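Local atomic coordinates of VAO-type flavoprotein oxidase VAO615 (Myceliophthora thermophila, PDB entry 6F72), a protein that binds FAD through a bicovalent linkage and is probably an oxidoreductase whose reduced flavin reacts rapidly with molecular oxygen, its substrate being still unknown. Residues H215-G220 / V225-G230; G229-G234 / G245-N250; W254-A259 / W276-G281. All coordinates share one frame; numbering follows the deposited sequence.

Interaction 1. Residues H215-G220 / V225-G230. With FAD (flavin-adenine dinucleotide), chain E.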
loop_
_atom_site.group_PDB
_atom_site.type_symbol
_atom_site.label_atom_id
_atom_site.label_comp_id
_atom_site.label_asym_id
_atom_site.label_seq_id
_atom_site.Cartn_x
_atom_site.Cartn_y
_atom_site.Cartn_z
ATOM N N HIS A 215 -9.477 8.103 20.329
ATOM C CA HIS A 215 -9.475 6.786 19.667
ATOM C C HIS A 215 -8.239 6.516 18.769
ATOM O O HIS A 215 -7.503 7.444 18.400
ATOM C CB HIS A 215 -10.763 6.590 18.857
ATOM C CG HIS A 215 -12.008 6.633 19.688
ATOM N ND1 HIS A 215 -12.802 7.753 19.775
ATOM C CD2 HIS A 215 -12.583 5.701 20.490
ATOM C CE1 HIS A 215 -13.817 7.511 20.588
ATOM N NE2 HIS A 215 -13.706 6.274 21.037
ATOM N N ARG A 216 -8.039 5.237 18.434
ATOM C CA ARG A 216 -7.035 4.780 17.469
ATOM C C ARG A 216 -7.752 4.180 16.268
ATOM O O ARG A 216 -8.841 3.607 16.414
ATOM C CB ARG A 216 -6.152 3.695 18.087
ATOM C CG ARG A 216 -5.499 4.055 19.409
ATOM C CD ARG A 216 -5.150 2.802 20.204
ATOM N NE ARG A 216 -4.469 3.128 21.461
ATOM C CZ ARG A 216 -4.282 2.283 22.469
ATOM N NH1 ARG A 216 -4.726 1.038 22.396
ATOM N NH2 ARG A 216 -3.653 2.694 23.562
ATOM N N ILE A 217 -7.157 4.330 15.088
ATOM C CA ILE A 217 -7.604 3.621 13.879
ATOM C C ILE A 217 -6.443 2.814 13.269
ATOM O O ILE A 217 -5.284 3.245 13.304
ATOM C CB ILE A 217 -8.258 4.560 12.826
ATOM C CG1 ILE A 217 -8.932 3.744 11.700
ATOM C CG2 ILE A 217 -7.244 5.567 12.280
ATOM C CD1 ILE A 217 -9.851 4.522 10.779
ATOM N N VAL A 218 -6.788 1.654 12.711
ATOM C CA VAL A 218 -5.840 0.762 12.037
ATOM C C VAL A 218 -5.459 1.302 10.645
ATOM O O VAL A 218 -6.276 1.318 9.708
ATOM C CB VAL A 218 -6.377 -0.697 11.980
ATOM C CG1 VAL A 218 -5.439 -1.614 11.211
ATOM C CG2 VAL A 218 -6.618 -1.235 13.387
ATOM N N GLY A 219 -4.191 1.702 10.522
ATOM C CA GLY A 219 -3.670 2.257 9.285
ATOM C C GLY A 219 -2.187 2.021 9.125
ATOM O O GLY A 219 -1.515 1.561 10.054
ATOM N N GLY A 220 -1.675 2.375 7.948
ATOM C CA GLY A 220 -0.278 2.115 7.578
ATOM C C GLY A 220 0.758 2.971 8.280
ATOM O O GLY A 220 0.442 3.982 8.918
ATOM N N VAL A 225 -0.161 7.331 2.899
ATOM C CA VAL A 225 -0.938 6.217 2.316
ATOM C C VAL A 225 -2.449 6.418 2.481
ATOM O O VAL A 225 -2.894 6.840 3.542
ATOM C CB VAL A 225 -0.473 4.865 2.897
ATOM C CG1 VAL A 225 -1.459 3.744 2.593
ATOM C CG2 VAL A 225 0.906 4.542 2.329
ATOM N N GLY A 226 -3.208 6.146 1.414
ATOM C CA GLY A 226 -4.658 6.295 1.434
ATOM C C GLY A 226 -5.346 5.134 2.149
ATOM O O GLY A 226 -5.456 4.032 1.581
ATOM N N ILE A 227 -5.827 5.403 3.371
ATOM C CA ILE A 227 -6.437 4.388 4.256
ATOM C C ILE A 227 -7.678 3.701 3.676
ATOM O O ILE A 227 -7.871 2.515 3.898
ATOM C CB ILE A 227 -6.669 4.927 5.699
ATOM C CG1 ILE A 227 -6.832 3.774 6.695
ATOM C CG2 ILE A 227 -7.808 5.951 5.769
ATOM C CD1 ILE A 227 -6.871 4.211 8.147
ATOM N N VAL A 228 -8.478 4.435 2.914
ATOM C CA VAL A 228 -9.735 3.946 2.327
ATOM C C VAL A 228 -9.487 3.301 0.954
ATOM O O VAL A 228 -10.336 2.577 0.426
ATOM C CB VAL A 228 -10.758 5.106 2.227
ATOM C CG1 VAL A 228 -12.157 4.611 1.839
ATOM C CG2 VAL A 228 -10.833 5.859 3.555
ATOM N N GLY A 229 -8.309 3.567 0.385
ATOM C CA GLY A 229 -7.973 3.099 -0.956
ATOM C C GLY A 229 -7.443 1.674 -0.998
ATOM O O GLY A 229 -7.967 0.779 -0.327
ATOM N N GLY A 230 -6.378 1.473 -1.772
ATOM C CA GLY A 230 -5.766 0.157 -1.964
ATOM C C GLY A 230 -5.229 -0.454 -0.694
ATOM O O GLY A 230 -5.091 -1.676 -0.619
HETATM P PA FAD E . -3.267 4.234 -4.991
HETATM O O1A FAD E . -2.090 3.910 -5.875
HETATM O O2A FAD E . -3.960 5.541 -5.256
HETATM O O5B FAD E . -4.318 3.023 -5.093
HETATM C C5B FAD E . -3.903 1.656 -5.075
HETATM C C4B FAD E . -4.914 0.757 -5.775
HETATM O O4B FAD E . -6.197 0.909 -5.163
HETATM C C3B FAD E . -5.114 1.058 -7.248
HETATM O O3B FAD E . -5.345 -0.197 -7.900
HETATM C C2B FAD E . -6.379 1.898 -7.305
HETATM O O2B FAD E . -7.086 1.715 -8.534
HETATM C C1B FAD E . -7.167 1.370 -6.119
HETATM N N9A FAD E . -8.018 2.377 -5.441
HETATM C C8A FAD E . -7.583 3.327 -4.586
HETATM N N7A FAD E . -8.623 4.057 -4.111
HETATM C C5A FAD E . -9.744 3.562 -4.661
HETATM C C6A FAD E . -11.189 3.873 -4.585
HETATM N N6A FAD E . -11.613 4.893 -3.807
HETATM N N1A FAD E . -12.043 3.124 -5.318
HETATM C C2A FAD E . -11.623 2.108 -6.103
HETATM N N3A FAD E . -10.315 1.765 -6.214
HETATM C C4A FAD E . -9.348 2.444 -5.531
HETATM N N1 FAD E . 0.933 -1.083 3.106
HETATM C C2 FAD E . 0.794 -1.695 4.310
HETATM O O2 FAD E . 0.009 -2.667 4.410
HETATM N N3 FAD E . 1.480 -1.285 5.399
HETATM C C4 FAD E . 2.352 -0.264 5.388
HETATM O O4 FAD E . 2.968 0.077 6.423
HETATM C C4X FAD E . 2.548 0.460 4.113
HETATM N N5 FAD E . 3.394 1.508 4.015
HETATM C C5X FAD E . 3.577 2.170 2.836
HETATM C C6 FAD E . 4.464 3.265 2.758
HETATM C C7 FAD E . 4.629 3.934 1.525
HETATM C C7M FAD E . 5.594 5.104 1.460
HETATM C C8 FAD E . 3.856 3.492 0.307
HETATM C C8M FAD E . 3.888 4.204 -1.037
HETATM C C9 FAD E . 2.985 2.411 0.409
HETATM C C9A FAD E . 2.814 1.731 1.619
HETATM N N10 FAD E . 1.910 0.646 1.709
HETATM C C10 FAD E . 1.767 -0.024 2.943
HETATM C "C1'" FAD E . 1.204 0.182 0.517
HETATM C "C2'" FAD E . -0.254 0.498 0.370
HETATM O "O2'" FAD E . -0.973 -0.348 1.265
HETATM C "C3'" FAD E . -0.592 0.161 -1.078
HETATM O "O3'" FAD E . 0.362 0.758 -1.983
HETATM C "C4'" FAD E . -2.001 0.607 -1.435
HETATM O "O4'" FAD E . -2.362 0.066 -2.708
HETATM C "C5'" FAD E . -2.140 2.131 -1.399
HETATM O "O5'" FAD E . -3.427 2.542 -1.832
HETATM P P FAD E . -3.689 4.089 -2.174
HETATM O O1P FAD E . -3.154 4.928 -1.049
HETATM O O2P FAD E . -5.135 4.165 -2.607
HETATM O O3P FAD E . -2.750 4.293 -3.472
#

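Interaction 2. Residues G229-G234 / G245-N250. With FAD (flavin-adenine dinucleotide), chain E.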
loop_
_atom_site.group_PDB
_atom_site.type_symbol
_atom_site.label_atom_id
_atom_site.label_comp_id
_atom_site.label_asym_id
_atom_site.label_seq_id
_atom_site.Cartn_x
_atom_site.Cartn_y
_atom_site.Cartn_z
ATOM N N GLY A 229 -8.309 3.567 0.385
ATOM C CA GLY A 229 -7.973 3.099 -0.956
ATOM C C GLY A 229 -7.443 1.674 -0.998
ATOM O O GLY A 229 -7.967 0.779 -0.327
ATOM N N GLY A 230 -6.378 1.473 -1.772
ATOM C CA GLY A 230 -5.766 0.157 -1.964
ATOM C C GLY A 230 -5.229 -0.454 -0.694
ATOM O O GLY A 230 -5.091 -1.676 -0.619
ATOM N N TYR A 231 -4.924 0.392 0.291
ATOM C CA TYR A 231 -4.473 -0.037 1.613
ATOM C C TYR A 231 -5.464 -1.003 2.326
ATOM O O TYR A 231 -5.138 -2.180 2.552
ATOM C CB TYR A 231 -4.141 1.177 2.502
ATOM C CG TYR A 231 -3.802 0.776 3.918
ATOM C CD1 TYR A 231 -2.518 0.308 4.247
ATOM C CD2 TYR A 231 -4.790 0.801 4.930
ATOM C CE1 TYR A 231 -2.218 -0.089 5.549
ATOM C CE2 TYR A 231 -4.498 0.420 6.224
ATOM C CZ TYR A 231 -3.230 -0.045 6.531
ATOM O OH TYR A 231 -2.959 -0.431 7.818
ATOM N N THR A 232 -6.668 -0.521 2.641
ATOM C CA THR A 232 -7.652 -1.360 3.317
ATOM C C THR A 232 -8.201 -2.395 2.339
ATOM O O THR A 232 -8.371 -3.547 2.700
ATOM C CB THR A 232 -8.789 -0.554 4.007
ATOM O OG1 THR A 232 -8.248 0.251 5.061
ATOM C CG2 THR A 232 -9.769 -1.485 4.635
ATOM N N GLN A 233 -8.456 -1.986 1.101
ATOM C CA GLN A 233 -9.030 -2.893 0.101
ATOM C C GLN A 233 -8.149 -4.110 -0.205
ATOM O O GLN A 233 -8.664 -5.191 -0.501
ATOM C CB GLN A 233 -9.360 -2.125 -1.179
ATOM C CG GLN A 233 -10.608 -1.242 -1.031
ATOM C CD GLN A 233 -10.867 -0.343 -2.221
ATOM O OE1 GLN A 233 -11.077 -0.826 -3.338
ATOM N NE2 GLN A 233 -10.917 0.977 -1.979
ATOM N N GLY A 234 -6.831 -3.932 -0.118
ATOM C CA GLY A 234 -5.893 -5.027 -0.348
ATOM C C GLY A 234 -5.424 -5.774 0.896
ATOM O O GLY A 234 -4.535 -6.642 0.807
ATOM N N GLY A 245 -6.283 -6.542 14.478
ATOM C CA GLY A 245 -6.396 -7.188 13.172
ATOM C C GLY A 245 -5.904 -6.295 12.051
ATOM O O GLY A 245 -5.423 -5.178 12.291
ATOM N N VAL A 246 -6.028 -6.783 10.817
ATOM C CA VAL A 246 -5.641 -5.996 9.638
ATOM C C VAL A 246 -6.700 -4.941 9.369
ATOM O O VAL A 246 -7.796 -5.047 9.879
ATOM C CB VAL A 246 -5.383 -6.868 8.370
ATOM C CG1 VAL A 246 -4.333 -7.913 8.655
ATOM C CG2 VAL A 246 -6.664 -7.505 7.858
ATOM N N ALA A 247 -6.358 -3.930 8.574
ATOM C CA ALA A 247 -7.284 -2.864 8.172
ATOM C C ALA A 247 -8.660 -3.395 7.732
ATOM O O ALA A 247 -9.689 -2.954 8.257
ATOM C CB ALA A 247 -6.643 -2.017 7.076
ATOM N N ALA A 248 -8.663 -4.373 6.819
ATOM C CA ALA A 248 -9.875 -4.931 6.238
ATOM C C ALA A 248 -10.838 -5.606 7.262
ATOM O O ALA A 248 -12.055 -5.649 7.027
ATOM C CB ALA A 248 -9.521 -5.872 5.112
ATOM N N ASP A 249 -10.272 -6.096 8.377
ATOM C CA ASP A 249 -11.000 -6.669 9.515
ATOM C C ASP A 249 -11.864 -5.631 10.207
ATOM O O ASP A 249 -12.901 -5.970 10.805
ATOM C CB ASP A 249 -10.027 -7.207 10.562
ATOM C CG ASP A 249 -9.353 -8.478 10.139
ATOM O OD1 ASP A 249 -9.827 -9.156 9.196
ATOM O OD2 ASP A 249 -8.337 -8.809 10.780
ATOM N N ASN A 250 -11.411 -4.378 10.133
ATOM C CA ASN A 250 -12.048 -3.270 10.821
ATOM C C ASN A 250 -13.064 -2.526 9.972
ATOM O O ASN A 250 -13.636 -1.548 10.440
ATOM C CB ASN A 250 -10.995 -2.315 11.367
ATOM C CG ASN A 250 -10.271 -2.895 12.554
ATOM O OD1 ASN A 250 -10.691 -2.701 13.681
ATOM N ND2 ASN A 250 -9.189 -3.650 12.300
HETATM P PA FAD E . -3.267 4.234 -4.991
HETATM O O1A FAD E . -2.090 3.910 -5.875
HETATM O O2A FAD E . -3.960 5.541 -5.256
HETATM O O5B FAD E . -4.318 3.023 -5.093
HETATM C C5B FAD E . -3.903 1.656 -5.075
HETATM C C4B FAD E . -4.914 0.757 -5.775
HETATM O O4B FAD E . -6.197 0.909 -5.163
HETATM C C3B FAD E . -5.114 1.058 -7.248
HETATM O O3B FAD E . -5.345 -0.197 -7.900
HETATM C C2B FAD E . -6.379 1.898 -7.305
HETATM O O2B FAD E . -7.086 1.715 -8.534
HETATM C C1B FAD E . -7.167 1.370 -6.119
HETATM N N9A FAD E . -8.018 2.377 -5.441
HETATM C C8A FAD E . -7.583 3.327 -4.586
HETATM N N7A FAD E . -8.623 4.057 -4.111
HETATM C C5A FAD E . -9.744 3.562 -4.661
HETATM C C6A FAD E . -11.189 3.873 -4.585
HETATM N N6A FAD E . -11.613 4.893 -3.807
HETATM N N1A FAD E . -12.043 3.124 -5.318
HETATM C C2A FAD E . -11.623 2.108 -6.103
HETATM N N3A FAD E . -10.315 1.765 -6.214
HETATM C C4A FAD E . -9.348 2.444 -5.531
HETATM N N1 FAD E . 0.933 -1.083 3.106
HETATM C C2 FAD E . 0.794 -1.695 4.310
HETATM O O2 FAD E . 0.009 -2.667 4.410
HETATM N N3 FAD E . 1.480 -1.285 5.399
HETATM C C4 FAD E . 2.352 -0.264 5.388
HETATM O O4 FAD E . 2.968 0.077 6.423
HETATM C C4X FAD E . 2.548 0.460 4.113
HETATM N N5 FAD E . 3.394 1.508 4.015
HETATM C C5X FAD E . 3.577 2.170 2.836
HETATM C C6 FAD E . 4.464 3.265 2.758
HETATM C C7 FAD E . 4.629 3.934 1.525
HETATM C C7M FAD E . 5.594 5.104 1.460
HETATM C C8 FAD E . 3.856 3.492 0.307
HETATM C C8M FAD E . 3.888 4.204 -1.037
HETATM C C9 FAD E . 2.985 2.411 0.409
HETATM C C9A FAD E . 2.814 1.731 1.619
HETATM N N10 FAD E . 1.910 0.646 1.709
HETATM C C10 FAD E . 1.767 -0.024 2.943
HETATM C "C1'" FAD E . 1.204 0.182 0.517
HETATM C "C2'" FAD E . -0.254 0.498 0.370
HETATM O "O2'" FAD E . -0.973 -0.348 1.265
HETATM C "C3'" FAD E . -0.592 0.161 -1.078
HETATM O "O3'" FAD E . 0.362 0.758 -1.983
HETATM C "C4'" FAD E . -2.001 0.607 -1.435
HETATM O "O4'" FAD E . -2.362 0.066 -2.708
HETATM C "C5'" FAD E . -2.140 2.131 -1.399
HETATM O "O5'" FAD E . -3.427 2.542 -1.832
HETATM P P FAD E . -3.689 4.089 -2.174
HETATM O O1P FAD E . -3.154 4.928 -1.049
HETATM O O2P FAD E . -5.135 4.165 -2.607
HETATM O O3P FAD E . -2.750 4.293 -3.472
#

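Interaction 3. Residues W254-A259 / W276-G281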
loop_
_atom_site.group_PDB
_atom_site.type_symbol
_atom_site.label_atom_id
_atom_site.label_comp_id
_atom_site.label_asym_id
_atom_site.label_seq_id
_atom_site.Cartn_x
_atom_site.Cartn_y
_atom_site.Cartn_z
ATOM N N TRP A 254 -18.744 -0.248 3.094
ATOM C CA TRP A 254 -18.157 0.381 1.913
ATOM C C TRP A 254 -19.286 1.097 1.200
ATOM O O TRP A 254 -20.328 0.494 0.928
ATOM C CB TRP A 254 -17.586 -0.650 0.936
ATOM C CG TRP A 254 -16.391 -1.412 1.432
ATOM C CD1 TRP A 254 -16.362 -2.726 1.845
ATOM C CD2 TRP A 254 -15.056 -0.920 1.555
ATOM N NE1 TRP A 254 -15.085 -3.075 2.223
ATOM C CE2 TRP A 254 -14.262 -1.985 2.059
ATOM C CE3 TRP A 254 -14.444 0.329 1.301
ATOM C CZ2 TRP A 254 -12.892 -1.844 2.305
ATOM C CZ3 TRP A 254 -13.085 0.469 1.561
ATOM C CH2 TRP A 254 -12.322 -0.613 2.049
ATOM N N GLU A 255 -19.065 2.371 0.887
ATOM C CA GLU A 255 -19.944 3.109 0.001
ATOM C C GLU A 255 -19.250 3.193 -1.355
ATOM O O GLU A 255 -18.088 3.571 -1.437
ATOM C CB GLU A 255 -20.226 4.491 0.577
ATOM C CG GLU A 255 -21.128 5.356 -0.292
ATOM C CD GLU A 255 -21.039 6.829 0.040
ATOM O OE1 GLU A 255 -20.298 7.204 0.977
ATOM O OE2 GLU A 255 -21.723 7.623 -0.649
ATOM N N VAL A 256 -19.972 2.790 -2.397
ATOM C CA VAL A 256 -19.406 2.548 -3.719
ATOM C C VAL A 256 -20.301 3.021 -4.860
ATOM O O VAL A 256 -21.497 3.237 -4.676
ATOM C CB VAL A 256 -19.069 1.036 -3.974
ATOM C CG1 VAL A 256 -18.291 0.420 -2.823
ATOM C CG2 VAL A 256 -20.310 0.213 -4.315
ATOM N N VAL A 257 -19.674 3.186 -6.028
ATOM C CA VAL A 257 -20.348 3.208 -7.321
ATOM C C VAL A 257 -19.830 2.011 -8.122
ATOM O O VAL A 257 -18.618 1.822 -8.294
ATOM C CB VAL A 257 -20.103 4.515 -8.110
ATOM C CG1 VAL A 257 -20.874 4.496 -9.422
ATOM C CG2 VAL A 257 -20.506 5.733 -7.290
ATOM N N THR A 258 -20.764 1.216 -8.616
ATOM C CA THR A 258 -20.449 0.052 -9.429
ATOM C C THR A 258 -20.270 0.473 -10.877
ATOM O O THR A 258 -20.636 1.606 -11.250
ATOM C CB THR A 258 -21.574 -0.993 -9.329
ATOM O OG1 THR A 258 -22.813 -0.375 -9.698
ATOM C CG2 THR A 258 -21.688 -1.477 -7.918
ATOM N N ALA A 259 -19.724 -0.438 -11.684
ATOM C CA ALA A 259 -19.459 -0.229 -13.113
ATOM C C ALA A 259 -20.654 0.305 -13.893
ATOM O O ALA A 259 -20.493 1.194 -14.738
ATOM C CB ALA A 259 -18.942 -1.505 -13.753
ATOM N N TRP A 276 -17.392 -8.523 1.066
ATOM C CA TRP A 276 -16.392 -9.576 1.245
ATOM C C TRP A 276 -15.148 -9.354 0.323
ATOM O O TRP A 276 -14.011 -9.311 0.815
ATOM C CB TRP A 276 -17.060 -10.936 1.007
ATOM C CG TRP A 276 -16.172 -12.132 1.181
ATOM C CD1 TRP A 276 -15.930 -12.810 2.347
ATOM C CD2 TRP A 276 -15.454 -12.826 0.154
ATOM N NE1 TRP A 276 -15.067 -13.868 2.114
ATOM C CE2 TRP A 276 -14.768 -13.911 0.779
ATOM C CE3 TRP A 276 -15.313 -12.642 -1.232
ATOM C CZ2 TRP A 276 -13.952 -14.806 0.065
ATOM C CZ3 TRP A 276 -14.487 -13.535 -1.951
ATOM C CH2 TRP A 276 -13.813 -14.599 -1.291
ATOM N N ALA A 277 -15.409 -9.193 -0.985
ATOM C CA ALA A 277 -14.424 -8.902 -2.021
ATOM C C ALA A 277 -13.650 -7.622 -1.762
ATOM O O ALA A 277 -12.434 -7.629 -1.877
ATOM C CB ALA A 277 -15.076 -8.858 -3.401
ATOM N N LEU A 278 -14.349 -6.537 -1.403
ATOM C CA LEU A 278 -13.697 -5.257 -1.117
ATOM C C LEU A 278 -12.825 -5.251 0.148
ATOM O O LEU A 278 -11.902 -4.436 0.261
ATOM C CB LEU A 278 -14.704 -4.100 -1.075
ATOM C CG LEU A 278 -15.302 -3.556 -2.376
ATOM C CD1 LEU A 278 -16.507 -2.692 -2.025
ATOM C CD2 LEU A 278 -14.302 -2.742 -3.207
ATOM N N SER A 279 -13.120 -6.150 1.082
ATOM C CA SER A 279 -12.412 -6.212 2.360
ATOM C C SER A 279 -11.223 -7.201 2.275
ATOM O O SER A 279 -11.250 -8.301 2.868
ATOM C CB SER A 279 -13.399 -6.605 3.485
ATOM O OG SER A 279 -14.458 -5.664 3.654
ATOM N N GLY A 280 -10.191 -6.816 1.525
ATOM C CA GLY A 280 -8.986 -7.649 1.370
ATOM C C GLY A 280 -8.784 -8.267 -0.001
ATOM O O GLY A 280 -7.713 -8.840 -0.260
ATOM N N GLY A 281 -9.767 -8.125 -0.895
ATOM C CA GLY A 281 -9.672 -8.644 -2.268
ATOM C C GLY A 281 -8.927 -7.751 -3.263
ATOM O O GLY A 281 -8.823 -8.094 -4.448
#

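Interaction 1. Residues H215-G220 / V225-G230
The peptide plane joining Val218 to Gly219 carries Ile227 CD1 on one side: this methyl sits 3.3 Å from Val218 O, approaching from above the plane, and 3.9 Å from Gly219 CA. Val225 CG2 stands over the face of the isoalloxazine, 3.5 Å from FAD C9A and almost straight above it, whereas Gly229 CA sits above the adenine plane but just outside its N7A rim, 3.4 Å from FAD N7A. Ile227 reaches the opposite segment with an extended side chain, CG1 anti to the backbone N (chi1 -160°). There its CD1 meets Ile217 CD1 tip to tip at 4.0 Å, a purely apolar contact with no hydrogen bond between the two segments. Leu197 and Ala206 touch both isoleucines. The arrangement of the chain here belongs to the FAD-binding PCMH-type domain: the edge of an antiparallel sheet, strand 215-216, runs into a glycine-rich loop, and helix 227-233 starts directly after it at the phosphate of the riboflavin half of the cofactor. Between the two segments lies Cys222, one of the two residues bonded covalently to the flavin; the other, His157, packs against Val225. Gly226 N donates to FAD O1P at 2.7 Å, though the bond is bent (141°), and Gly230 N gives a straighter one to FAD O2P at 3.1 Å (161°); both oxygens belong to one phosphate, at the first turn of the helix, where the positive end of the helix dipole would probably offset part of its charge.

Interaction 2. Residues G229-G234 / G245-N250
Behind the ribityl chain of the FAD pocket, Tyr231 and Thr232 on helix 227-233 pack against Ala247 and Ala248, which lie in a short 3-10 turn leading into strand 251-257. The Tyr231 ring separates cofactor from turn. Its edge faces FAD, with CD1 3.4 Å from FAD O2', while the Ala247 methyl approaches the ring obliquely, CB lying 3.4 Å from Tyr231 CE2. CG is anti to the backbone N (chi1 174°), which turns the ring toward the flavin. The same Ala247 CB touches Thr232 OG1 at 3.4 Å. One residue on, Ala248 CB rests 3.5 Å from Thr232 O, and Thr232 CG2 packs over the Ala248 backbone. The turn is braced from within: Asn250 ND2 donates to Val246 O at 3.1 Å from above the carbonyl plane, and Val246 N bonds to Asp249 OD2. The buried hydroxyls find partners elsewhere, Thr232 OG1 with Ile227 O, five residues back at the widened start of the same helix, and Tyr231 OH with His237 O. With both hydroxyls satisfied in this way, the interface itself is held by close packing of the two methyls against the tyrosine ring and the threonine, without a hydrogen bond across it.

Interaction 3. Residues W254-A259 / W276-G281
Trp254 leaves its strand toward helix 272-278, and from CB through the pyrrole ring to CZ2 the side chain follows Leu278. CB itself lies 3.8 Å from Leu278 CD1. With CG beside the backbone N (chi1 -67°), the five-membered ring comes to lie under Leu278 CB, a CH-pi contact with CB 3.6 Å from the ring centroid and 18° off the ring normal. At the edge, NE1 donates to Ser279 OG over 3.0 Å; the bond is close to straight (166°) and the oxygen lies in the ring plane. Ser279 OG is also hydrogen-bonded to Tyr275 O, so the hydroxyl links the indole to the last turn of the helix and satisfies a buried N-H. Further out, CZ2 reaches Leu278 O at 3.4 Å. Here one helix packs on the antiparallel sheet of the FAD-binding PCMH-type domain: strand 251-257 is flanked by strands 263-266 and 288-298, and the chain returns through helix 272-278 to lie against it. Two residues along the strand, Val256 points to the same side as Trp254, and its CG1 meets Leu278 CD1 at 3.7 Å, the two side chains crossing at a slant. Leu278 CD1 sits in the corner formed by the indole and Val256. Beyond it the helix ends in an inverse gamma turn centred on Ser279, closed by a weak bond from Gly280 N to Leu278 O.

Overall arrangement
Helix 227-233 ties the set together. Interactions 1 and 2 share Gly229 and Gly230, have centres about 7 Å apart and both touch FAD. They also meet through Gln233 NE2, 2.9 Å from Val228 O. Interaction 3 stands behind this layer, its centre about 11 Å from that of interaction 2 and about 16 Å from that of interaction 1, and the Leu278 side chain comes within about 6 Å of FAD. Trp254 makes the contact between them, bringing strand 251-257 against the part of helix 227-233 that carries Val228, Thr232 and Gln233: its CH2 lies 3.6 Å from Gln233 CG and 3.7 Å from Thr232 CG2, and its CZ3 lies 3.6 Å from Val228 O.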